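Local coordinates for protein mannitol dehydrogenase (Pseudomonas fluorescens, PDB 1LJ8) that binds NAD and probably catalyses the NAD-dependent interconversion of mannitol and fructose, as a mannitol 2-dehydrogenase, at residues Leu129-Gly134 with Lys163-Phe168; Val186-Asn191 with Ala197-Ala202. All coordinates share one frame; numbering follows the deposited sequence.

In the fold
Both contacts are buried in the Rossmann domain, with centres 10 Å apart, and in each a side-chain touch between a strand or its loop and a helix stands behind the residues that hold NAD. Contact 1 sets the end of strand 126-129 and its loop against helix 165-178; contact 2 sets the parallel strand 185-188 against helix 195-210. Where the strands end, Leu129 O and Cys189 N, 2.8 Å apart, probably share a hydrogen bond, and the helices meet where Phe166 CE2 lies 3.5 Å from Ala202 CB. The chemistry differs: contact 1 is aliphatic, whereas contact 2 brings in hydroxyls. On the cofactor, 129-134 spans adenine to nicotinamide ribose, whereas 186-191 serves only the nicotinamide end.

Contact 1 of 2, residues Leu129-Gly134 with Lys163-Phe168; sequences LTITEG and KTVFGF. With NAD (nicotinamide-adenine-dinucleotide), chain B.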
loop_
_atom_site.group_PDB
_atom_site.type_symbol
_atom_site.label_atom_id
_atom_site.label_comp_id
_atom_site.label_asym_id
_atom_site.label_seq_id
_atom_site.Cartn_x
_atom_site.Cartn_y
_atom_site.Cartn_z
ATOM N N LEU A 129 1.126 -4.658 9.605
ATOM C CA LEU A 129 0.467 -5.055 8.376
ATOM C C LEU A 129 0.764 -4.278 7.100
ATOM O O LEU A 129 0.786 -3.042 7.122
ATOM C CB LEU A 129 -1.084 -4.929 8.556
ATOM C CG LEU A 129 -1.785 -5.463 9.841
ATOM C CD1 LEU A 129 -3.277 -4.996 9.902
ATOM C CD2 LEU A 129 -1.673 -7.016 9.847
ATOM N N THR A 130 1.033 -5.001 6.001
ATOM C CA THR A 130 0.930 -4.355 4.674
ATOM C C THR A 130 0.143 -5.450 3.906
ATOM O O THR A 130 0.707 -6.275 3.183
ATOM C CB THR A 130 2.239 -3.998 3.943
ATOM O OG1 THR A 130 3.111 -5.113 3.900
ATOM C CG2 THR A 130 2.944 -2.814 4.669
ATOM N N ILE A 131 -1.167 -5.478 4.144
ATOM C CA ILE A 131 -2.054 -6.505 3.529
ATOM C C ILE A 131 -2.858 -5.956 2.348
ATOM O O ILE A 131 -3.779 -6.616 1.849
ATOM C CB ILE A 131 -3.058 -7.073 4.568
ATOM C CG1 ILE A 131 -3.938 -5.945 5.174
ATOM C CG2 ILE A 131 -2.273 -7.755 5.698
ATOM C CD1 ILE A 131 -5.100 -6.503 6.093
ATOM N N THR A 132 -2.451 -4.768 1.898
ATOM C CA THR A 132 -3.051 -4.007 0.780
ATOM C C THR A 132 -4.341 -3.280 1.113
ATOM O O THR A 132 -5.030 -3.584 2.094
ATOM C CB THR A 132 -3.246 -4.838 -0.567
ATOM O OG1 THR A 132 -4.437 -5.658 -0.496
ATOM C CG2 THR A 132 -1.972 -5.663 -0.881
ATOM N N GLU A 133 -4.671 -2.318 0.242
ATOM C CA GLU A 133 -5.821 -1.442 0.420
ATOM C C GLU A 133 -7.165 -2.140 0.603
ATOM O O GLU A 133 -8.019 -1.633 1.365
ATOM C CB GLU A 133 -5.934 -0.455 -0.762
ATOM C CG GLU A 133 -4.802 0.618 -0.837
ATOM C CD GLU A 133 -3.480 0.174 -1.436
ATOM O OE1 GLU A 133 -3.281 -1.019 -1.766
ATOM O OE2 GLU A 133 -2.589 1.055 -1.592
ATOM N N GLY A 134 -7.336 -3.271 -0.058
ATOM C CA GLY A 134 -8.607 -3.969 0.066
ATOM C C GLY A 134 -8.565 -5.114 1.080
ATOM O O GLY A 134 -9.573 -5.832 1.210
ATOM N N LYS A 163 -7.439 -18.552 7.776
ATOM C CA LYS A 163 -6.720 -18.268 6.561
ATOM C C LYS A 163 -6.507 -16.761 6.443
ATOM O O LYS A 163 -5.631 -16.344 5.692
ATOM C CB LYS A 163 -7.489 -18.718 5.336
ATOM C CG LYS A 163 -7.835 -20.199 5.325
ATOM C CD LYS A 163 -8.398 -20.554 3.958
ATOM C CE LYS A 163 -9.311 -19.456 3.438
ATOM N NZ LYS A 163 -9.577 -19.690 1.985
ATOM N N THR A 164 -7.301 -15.960 7.151
ATOM C CA THR A 164 -7.173 -14.500 7.002
ATOM C C THR A 164 -6.470 -13.829 8.146
ATOM O O THR A 164 -6.313 -14.377 9.227
ATOM C CB THR A 164 -8.538 -13.783 6.872
ATOM O OG1 THR A 164 -9.190 -13.730 8.163
ATOM C CG2 THR A 164 -9.428 -14.535 5.877
ATOM N N VAL A 165 -6.094 -12.572 7.909
ATOM C CA VAL A 165 -5.437 -11.844 8.954
ATOM C C VAL A 165 -6.317 -11.772 10.222
ATOM O O VAL A 165 -5.819 -11.848 11.359
ATOM C CB VAL A 165 -5.039 -10.419 8.400
ATOM C CG1 VAL A 165 -6.279 -9.695 7.911
ATOM C CG2 VAL A 165 -4.366 -9.615 9.458
ATOM N N PHE A 166 -7.623 -11.599 10.046
ATOM C CA PHE A 166 -8.486 -11.507 11.225
ATOM C C PHE A 166 -8.526 -12.801 12.008
ATOM O O PHE A 166 -8.485 -12.767 13.229
ATOM C CB PHE A 166 -9.898 -11.121 10.807
ATOM C CG PHE A 166 -9.943 -9.854 10.010
ATOM C CD1 PHE A 166 -10.162 -9.893 8.650
ATOM C CD2 PHE A 166 -9.675 -8.637 10.630
ATOM C CE1 PHE A 166 -10.108 -8.711 7.881
ATOM C CE2 PHE A 166 -9.614 -7.451 9.887
ATOM C CZ PHE A 166 -9.829 -7.493 8.503
ATOM N N GLY A 167 -8.626 -13.925 11.304
ATOM C CA GLY A 167 -8.669 -15.228 11.971
ATOM C C GLY A 167 -7.374 -15.496 12.701
ATOM O O GLY A 167 -7.386 -15.977 13.842
ATOM N N PHE A 168 -6.243 -15.188 12.071
ATOM C CA PHE A 168 -4.964 -15.402 12.743
ATOM C C PHE A 168 -4.777 -14.505 13.942
ATOM O O PHE A 168 -4.299 -14.949 15.001
ATOM C CB PHE A 168 -3.782 -15.245 11.763
ATOM C CG PHE A 168 -3.475 -16.508 11.032
ATOM C CD1 PHE A 168 -3.822 -16.662 9.688
ATOM C CD2 PHE A 168 -2.905 -17.600 11.727
ATOM C CE1 PHE A 168 -3.612 -17.885 9.028
ATOM C CE2 PHE A 168 -2.700 -18.833 11.052
ATOM C CZ PHE A 168 -3.063 -18.946 9.711
HETATM P PA NAD B . 3.606 -6.274 -2.828
HETATM O O1A NAD B . 2.799 -6.701 -3.942
HETATM O O2A NAD B . 5.096 -6.294 -2.846
HETATM O O5B NAD B . 3.216 -7.099 -1.517
HETATM C C5B NAD B . 1.820 -7.155 -1.087
HETATM C C4B NAD B . 1.929 -8.152 0.085
HETATM O O4B NAD B . 0.565 -8.269 0.668
HETATM C C3B NAD B . 2.248 -9.639 -0.303
HETATM O O3B NAD B . 3.041 -10.172 0.774
HETATM C C2B NAD B . 0.855 -10.276 -0.412
HETATM O O2B NAD B . 0.874 -11.690 -0.262
HETATM C C1B NAD B . 0.153 -9.627 0.765
HETATM N N9A NAD B . -1.275 -9.645 0.717
HETATM C C8A NAD B . -2.159 -9.304 -0.287
HETATM N N7A NAD B . -3.413 -9.424 0.086
HETATM C C5A NAD B . -3.334 -9.865 1.398
HETATM C C6A NAD B . -4.368 -10.145 2.300
HETATM N N6A NAD B . -5.673 -10.020 2.056
HETATM N N1A NAD B . -4.017 -10.594 3.565
HETATM C C2A NAD B . -2.682 -10.753 3.935
HETATM N N3A NAD B . -1.639 -10.460 3.064
HETATM C C4A NAD B . -2.032 -10.019 1.797
HETATM O O3 NAD B . 3.100 -4.812 -2.475
HETATM P PN NAD B . 3.833 -3.577 -1.753
HETATM O O1N NAD B . 4.433 -2.715 -2.776
HETATM O O2N NAD B . 4.716 -4.136 -0.726
HETATM O O5D NAD B . 2.620 -2.768 -1.152
HETATM C C5D NAD B . 1.878 -3.385 -0.109
HETATM C C4D NAD B . 1.101 -2.310 0.515
HETATM O O4D NAD B . 1.894 -1.366 1.264
HETATM C C3D NAD B . 0.168 -1.435 -0.399
HETATM O O3D NAD B . -1.020 -2.121 -0.776
HETATM C C2D NAD B . -0.014 -0.163 0.405
HETATM O O2D NAD B . -1.124 -0.262 1.288
HETATM C C1D NAD B . 1.330 -0.029 1.165
HETATM N N1N NAD B . 2.290 0.905 0.546
HETATM C C2N NAD B . 3.038 0.644 -0.617
HETATM C C3N NAD B . 3.818 1.654 -1.119
HETATM C C7N NAD B . 4.614 1.395 -2.412
HETATM O O7N NAD B . 5.143 2.379 -2.952
HETATM N N7N NAD B . 4.662 0.200 -2.961
HETATM C C4N NAD B . 3.860 2.983 -0.473
HETATM C C5N NAD B . 3.109 3.183 0.725
HETATM C C6N NAD B . 2.300 2.142 1.263
#
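Leu129 meets Val165 where strand 126-129 of the Rossmann sheet ends and the first turn of helix 165-178 begins, part of the beta-alpha-beta crossover to strand 185-188. Leu129 CD2 touches Val165 CG2 at 3.8 Å, the side chains crossing at about a right angle. This turn is capped by Thr164, whose OG1 accepts from Gly167 N in a nearly straight bond. Thr130 turns to the cofactor instead: its CB and CG2 pack beside NAD O4D, while its hydroxyl bonds to His31. Ile131 serves both partners. With CG1 between backbone N and carbonyl carbon (chi1 58°), its CD1 reaches Val165 CG1 at 3.9 Å, while its other branch, CG2, lies over a face of the adenine, 3.5 Å from NAD C2A. Such a branched apolar side chain suits a place between helix and purine. Thr132 OG1 donates to Ile131 O at 2.6 Å, in the carbonyl plane and on a lone pair, and its CG2 sits above the same face, just past the rim, 3.7 Å from NAD C8A. An alanine here would lack both groups, and would probably leave Ile131 O without this donor and open a gap beside the imidazole part of the adenine. Glu133 carries the segment on to the nicotinamide ribose, where a carboxylate suits a sugar hydroxyl. Its OE2 is bonded to Asn191 ND2, and its OE1 accepts from NAD O3D at 2.7 Å.

Contact 2 of 2, residues Val186-Asn191 with Ala197-Ala202; sequences VMSCDN and AVTRKA. With NAD (nicotinamide-adenine-dinucleotide), chain B.
Val186 holds CG1 anti to its backbone N (chi1 -175°) and Thr199 holds CG2 likewise, which brings the two methyls together at 3.6 Å. In this same rotamer Thr199 sets OG1 beside its own backbone N (chi1 -58°), where it bonds to Asn195 O one turn earlier in helix 195-210. The hydroxyl meets strand 185-188 through van der Waals contact, lying 3.3 Å from Ser188 CB. A threonine suits this buried place: its methyl packs on valine while its hydroxyl spends its bond on the helix.

Ser188 turns its OG to the chain ahead. This oxygen accepts from Asp190 N at 3.3 Å with a nearly linear N-H (170°), which makes an ST turn as the strand runs out, and it is also hydrogen-bonded to Tyr136 OH. Both oxygens of the Asp190 carboxylate are engaged: OD2 with Ile131 N and Tyr136 OH, OD1 with Thr132 N and with the ribose hydroxyl NAD O2D, which donates to it at 2.8 Å. Held by several partners, the carboxylate is probably fixed in its rotation. Asn191 N adds a second bond to NAD O2D at 2.9 Å, so one sugar oxygen is gripped by a side chain and a backbone amide. Asn191 ND2 lies over NAD C6N of the nicotinamide ring; OD1, beyond the rim, is 3.2 Å from NAD C6N and hydrogen-bonded to Lys295 NZ. Strand, turn and following helix form a beta-alpha unit at the edge of the Rossmann sheet, with the dinucleotide bound at the carboxyl ends of the parallel strands.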
loop_
_atom_site.group_PDB
_atom_site.type_symbol
_atom_site.label_atom_id
_atom_site.label_comp_id
_atom_site.label_asym_id
_atom_site.label_seq_id
_atom_site.Cartn_x
_atom_site.Cartn_y
_atom_site.Cartn_z
ATOM N N VAL A 186 -1.554 -3.739 17.066
ATOM C CA VAL A 186 -1.724 -4.065 15.641
ATOM C C VAL A 186 -1.450 -2.739 14.919
ATOM O O VAL A 186 -2.160 -1.735 15.102
ATOM C CB VAL A 186 -3.112 -4.573 15.286
ATOM C CG1 VAL A 186 -3.119 -4.998 13.780
ATOM C CG2 VAL A 186 -3.417 -5.832 16.099
HETATM N N MSE A 187 -0.398 -2.765 14.104
HETATM C CA MSE A 187 0.111 -1.571 13.428
HETATM C C MSE A 187 -0.049 -1.608 11.920
HETATM O O MSE A 187 0.791 -2.166 11.224
HETATM C CB MSE A 187 1.610 -1.433 13.833
HETATM C CG MSE A 187 2.243 -0.087 13.480
HETATM SE SE MSE A 187 4.141 -0.005 13.926
HETATM C CE MSE A 187 4.924 -1.130 12.517
ATOM N N SER A 188 -1.088 -0.951 11.396
ATOM C CA SER A 188 -1.329 -0.944 9.941
ATOM C C SER A 188 -0.352 -0.005 9.235
ATOM O O SER A 188 -0.153 1.125 9.672
ATOM C CB SER A 188 -2.744 -0.417 9.625
ATOM O OG SER A 188 -2.898 -0.363 8.198
ATOM N N CYS A 189 0.236 -0.486 8.151
ATOM C CA CYS A 189 1.136 0.348 7.341
ATOM C C CYS A 189 0.583 0.379 5.915
ATOM O O CYS A 189 1.338 0.513 4.940
ATOM C CB CYS A 189 2.566 -0.225 7.351
ATOM S SG CYS A 189 3.272 -0.179 9.002
ATOM N N ASP A 190 -0.738 0.258 5.781
ATOM C CA ASP A 190 -1.365 0.347 4.459
ATOM C C ASP A 190 -1.924 1.741 4.156
ATOM O O ASP A 190 -2.153 2.545 5.059
ATOM C CB ASP A 190 -2.502 -0.695 4.329
ATOM C CG ASP A 190 -1.955 -2.128 4.161
ATOM O OD1 ASP A 190 -1.291 -2.351 3.110
ATOM O OD2 ASP A 190 -2.218 -3.013 5.052
ATOM N N ASN A 191 -2.168 1.988 2.874
ATOM C CA ASN A 191 -2.670 3.278 2.416
ATOM C C ASN A 191 -4.175 3.426 2.589
ATOM O O ASN A 191 -4.914 3.289 1.613
ATOM C CB ASN A 191 -2.341 3.425 0.932
ATOM C CG ASN A 191 -0.871 3.644 0.672
ATOM O OD1 ASN A 191 -0.146 4.228 1.499
ATOM N ND2 ASN A 191 -0.437 3.273 -0.530
ATOM N N ALA A 197 -7.766 3.248 12.588
ATOM C CA ALA A 197 -9.198 3.165 12.908
ATOM C C ALA A 197 -9.893 2.072 12.087
ATOM O O ALA A 197 -10.806 1.389 12.606
ATOM C CB ALA A 197 -9.899 4.513 12.658
ATOM N N VAL A 198 -9.489 1.918 10.820
ATOM C CA VAL A 198 -10.090 0.891 9.952
ATOM C C VAL A 198 -9.707 -0.505 10.486
ATOM O O VAL A 198 -10.581 -1.405 10.573
ATOM C CB VAL A 198 -9.633 1.053 8.470
ATOM C CG1 VAL A 198 -10.155 -0.142 7.591
ATOM C CG2 VAL A 198 -10.262 2.343 7.870
ATOM N N THR A 199 -8.435 -0.678 10.850
ATOM C CA THR A 199 -7.966 -1.982 11.394
ATOM C C THR A 199 -8.771 -2.314 12.654
ATOM O O THR A 199 -9.251 -3.440 12.831
ATOM C CB THR A 199 -6.480 -1.932 11.768
ATOM O OG1 THR A 199 -5.722 -1.578 10.595
ATOM C CG2 THR A 199 -5.991 -3.332 12.298
ATOM N N ARG A 200 -8.916 -1.321 13.527
ATOM C CA ARG A 200 -9.712 -1.497 14.742
ATOM C C ARG A 200 -11.156 -1.873 14.422
ATOM O O ARG A 200 -11.676 -2.851 14.983
ATOM C CB ARG A 200 -9.714 -0.207 15.568
ATOM C CG ARG A 200 -10.522 -0.315 16.874
ATOM C CD ARG A 200 -10.301 0.975 17.660
ATOM N NE ARG A 200 -11.137 1.081 18.846
ATOM C CZ ARG A 200 -12.411 1.475 18.831
ATOM N NH1 ARG A 200 -13.015 1.813 17.688
ATOM N NH2 ARG A 200 -13.089 1.511 19.970
ATOM N N LYS A 201 -11.804 -1.132 13.513
ATOM C CA LYS A 201 -13.199 -1.411 13.184
ATOM C C LYS A 201 -13.405 -2.811 12.626
ATOM O O LYS A 201 -14.362 -3.523 13.001
ATOM C CB LYS A 201 -13.731 -0.396 12.168
ATOM C CG LYS A 201 -15.233 -0.490 11.964
ATOM C CD LYS A 201 -15.613 0.502 10.861
ATOM C CE LYS A 201 -17.113 0.773 10.831
ATOM N NZ LYS A 201 -17.422 1.557 9.605
ATOM N N ALA A 202 -12.496 -3.208 11.738
ATOM C CA ALA A 202 -12.574 -4.510 11.131
ATOM C C ALA A 202 -12.340 -5.636 12.134
ATOM O O ALA A 202 -13.134 -6.603 12.170
ATOM C CB ALA A 202 -11.559 -4.595 9.988
HETATM P PA NAD B . 3.606 -6.274 -2.828
HETATM O O1A NAD B . 2.799 -6.701 -3.942
HETATM O O2A NAD B . 5.096 -6.294 -2.846
HETATM O O5B NAD B . 3.216 -7.099 -1.517
HETATM C C5B NAD B . 1.820 -7.155 -1.087
HETATM C C4B NAD B . 1.929 -8.152 0.085
HETATM O O4B NAD B . 0.565 -8.269 0.668
HETATM C C3B NAD B . 2.248 -9.639 -0.303
HETATM O O3B NAD B . 3.041 -10.172 0.774
HETATM C C2B NAD B . 0.855 -10.276 -0.412
HETATM O O2B NAD B . 0.874 -11.690 -0.262
HETATM C C1B NAD B . 0.153 -9.627 0.765
HETATM N N9A NAD B . -1.275 -9.645 0.717
HETATM C C8A NAD B . -2.159 -9.304 -0.287
HETATM N N7A NAD B . -3.413 -9.424 0.086
HETATM C C5A NAD B . -3.334 -9.865 1.398
HETATM C C6A NAD B . -4.368 -10.145 2.300
HETATM N N6A NAD B . -5.673 -10.020 2.056
HETATM N N1A NAD B . -4.017 -10.594 3.565
HETATM C C2A NAD B . -2.682 -10.753 3.935
HETATM N N3A NAD B . -1.639 -10.460 3.064
HETATM C C4A NAD B . -2.032 -10.019 1.797
HETATM O O3 NAD B . 3.100 -4.812 -2.475
HETATM P PN NAD B . 3.833 -3.577 -1.753
HETATM O O1N NAD B . 4.433 -2.715 -2.776
HETATM O O2N NAD B . 4.716 -4.136 -0.726
HETATM O O5D NAD B . 2.620 -2.768 -1.152
HETATM C C5D NAD B . 1.878 -3.385 -0.109
HETATM C C4D NAD B . 1.101 -2.310 0.515
HETATM O O4D NAD B . 1.894 -1.366 1.264
HETATM C C3D NAD B . 0.168 -1.435 -0.399
HETATM O O3D NAD B . -1.020 -2.121 -0.776
HETATM C C2D NAD B . -0.014 -0.163 0.405
HETATM O O2D NAD B . -1.124 -0.262 1.288
HETATM C C1D NAD B . 1.330 -0.029 1.165
HETATM N N1N NAD B . 2.290 0.905 0.546
HETATM C C2N NAD B . 3.038 0.644 -0.617
HETATM C C3N NAD B . 3.818 1.654 -1.119
HETATM C C7N NAD B . 4.614 1.395 -2.412
HETATM O O7N NAD B . 5.143 2.379 -2.952
HETATM N N7N NAD B . 4.662 0.200 -2.961
HETATM C C4N NAD B . 3.860 2.983 -0.473
HETATM C C5N NAD B . 3.109 3.183 0.725
HETATM C C6N NAD B . 2.300 2.142 1.263
#